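Local atomic coordinates of myosin regulatory light chain (Placopecten magellanicus, PDB entry 3PN7), a protein that probably acts as the calcium-dependent regulatory light chain of molluscan muscle myosin, binding a divalent metal through an EF-hand. Residues Glu24-Glu27 against Ala28-Ile32. Residues are numbered along the deposited sequence; the frame is centred on the assembly and turned at random.
Sequences EMKE and AFTMI
Ala28 against Glu24 and Met25, Glu27 against Met31, and Lys26 against Thr30 meet within helix 19-32, the entering helix of an EF-hand whose loop begins with the magnesium ligand Asp33. The contact is local, the last turns of the helix joined by successive i to i+4 bonds. Ala28 N donates to Glu24 O at 2.9 Å, and the Ala28 methyl lies 3.6 Å from Met25 O on a buried flank that an aromatic side chain of another protein's chain covers. Phe29 N reaches Met25 O at 2.8 Å. Glu27 joins mainly through its backbone: its O accepts Met31 N at 3.1 Å, while its side chain runs extended beyond CG and packs on an apolar residue of the other protein. Both acid oxygens of Glu24 are likewise engaged by that neighbouring chain, OE1 in a salt bridge to a basic side chain and OE2 in a hydrogen bond to an aromatic one. Phe29, with CG anti to its N (chi1 176°), sends its ring off the helix; its side chain meets Phe77 edge-to-face and lies about 7 Å from the magnesium ion. On the exposed side Lys26 bends at chi2 and chi4, its aliphatic chain passing Thr30 with CE 3.7 Å from Thr30 OG1, and its ammonium makes a cation-pi contact with Phe74. The hydroxyl of Thr30, set beside its own backbone N by chi1 -71°, turns back along the helix. Lys26 O is thus gripped twice, by Thr30 N and by Thr30 OG1, each at 2.9 Å and reaching it from opposite faces of the carbonyl plane.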
loop_
_atom_site.group_PDB
_atom_site.type_symbol
_atom_site.label_atom_id
_atom_site.label_comp_id
_atom_site.label_asym_id
_atom_site.label_seq_id
_atom_site.Cartn_x
_atom_site.Cartn_y
_atom_site.Cartn_z
ATOM N N GLU B 24 -15.583 16.974 17.409
ATOM C CA GLU B 24 -15.990 15.801 18.156
ATOM C C GLU B 24 -15.614 15.979 19.635
ATOM O O GLU B 24 -16.434 15.763 20.524
ATOM C CB GLU B 24 -15.286 14.588 17.572
ATOM C CG GLU B 24 -15.761 13.249 18.085
ATOM C CD GLU B 24 -14.939 12.125 17.487
ATOM O OE1 GLU B 24 -15.239 11.716 16.341
ATOM O OE2 GLU B 24 -13.967 11.682 18.143
ATOM N N MET B 25 -14.377 16.393 19.894
ATOM C CA MET B 25 -13.922 16.551 21.263
ATOM C C MET B 25 -14.769 17.578 22.003
ATOM O O MET B 25 -15.199 17.335 23.121
ATOM C CB MET B 25 -12.434 16.908 21.327
ATOM C CG MET B 25 -11.503 15.723 21.100
ATOM S SD MET B 25 -9.762 16.069 21.461
ATOM C CE MET B 25 -9.276 17.018 20.021
ATOM N N LYS B 26 -15.025 18.713 21.367
ATOM C CA LYS B 26 -15.829 19.758 21.984
ATOM C C LYS B 26 -17.239 19.261 22.312
ATOM O O LYS B 26 -17.811 19.625 23.350
ATOM C CB LYS B 26 -15.868 21.022 21.104
ATOM C CG LYS B 26 -16.748 22.154 21.657
ATOM C CD LYS B 26 -16.346 22.547 23.096
ATOM C CE LYS B 26 -17.200 23.704 23.640
ATOM N NZ LYS B 26 -17.042 24.991 22.879
ATOM N N GLU B 27 -17.792 18.435 21.430
ATOM C CA GLU B 27 -19.130 17.890 21.618
ATOM C C GLU B 27 -19.161 16.877 22.754
ATOM O O GLU B 27 -20.112 16.835 23.527
ATOM C CB GLU B 27 -19.649 17.258 20.325
ATOM C CG GLU B 27 -20.876 17.949 19.751
ATOM C CD GLU B 27 -21.760 17.011 18.950
ATOM O OE1 GLU B 27 -22.826 16.608 19.465
ATOM O OE2 GLU B 27 -21.391 16.680 17.805
ATOM N N ALA B 28 -18.114 16.066 22.854
ATOM C CA ALA B 28 -17.992 15.127 23.970
ATOM C C ALA B 28 -17.833 15.896 25.285
ATOM O O ALA B 28 -18.492 15.598 26.283
ATOM C CB ALA B 28 -16.809 14.178 23.757
ATOM N N PHE B 29 -16.957 16.897 25.282
ATOM C CA PHE B 29 -16.767 17.718 26.470
ATOM C C PHE B 29 -18.103 18.288 26.931
ATOM O O PHE B 29 -18.454 18.239 28.111
ATOM C CB PHE B 29 -15.805 18.871 26.194
ATOM C CG PHE B 29 -15.644 19.804 27.361
ATOM C CD1 PHE B 29 -14.743 19.515 28.379
ATOM C CD2 PHE B 29 -16.416 20.954 27.464
ATOM C CE1 PHE B 29 -14.611 20.355 29.473
ATOM C CE2 PHE B 29 -16.281 21.802 28.553
ATOM C CZ PHE B 29 -15.367 21.498 29.560
ATOM N N THR B 30 -18.836 18.841 25.972
ATOM C CA THR B 30 -20.119 19.477 26.221
ATOM C C THR B 30 -21.132 18.525 26.870
ATOM O O THR B 30 -21.865 18.913 27.782
ATOM C CB THR B 30 -20.659 20.084 24.891
ATOM O OG1 THR B 30 -19.870 21.238 24.541
ATOM C CG2 THR B 30 -22.130 20.457 24.980
ATOM N N MET B 31 -21.180 17.283 26.398
ATOM C CA MET B 31 -22.110 16.307 26.955
ATOM C C MET B 31 -21.728 15.849 28.365
ATOM O O MET B 31 -22.593 15.623 29.214
ATOM C CB MET B 31 -22.236 15.089 26.046
ATOM C CG MET B 31 -23.267 14.081 26.568
ATOM S SD MET B 31 -23.650 12.778 25.375
ATOM C CE MET B 31 -24.136 13.763 23.968
ATOM N N ILE B 32 -20.428 15.696 28.607
ATOM C CA ILE B 32 -19.962 15.249 29.913
ATOM C C ILE B 32 -20.116 16.368 30.944
ATOM O O ILE B 32 -20.312 16.109 32.134
ATOM C CB ILE B 32 -18.507 14.746 29.856
ATOM C CG1 ILE B 32 -18.395 13.569 28.895
ATOM C CG2 ILE B 32 -18.041 14.292 31.215
ATOM C CD1 ILE B 32 -16.970 13.272 28.495
#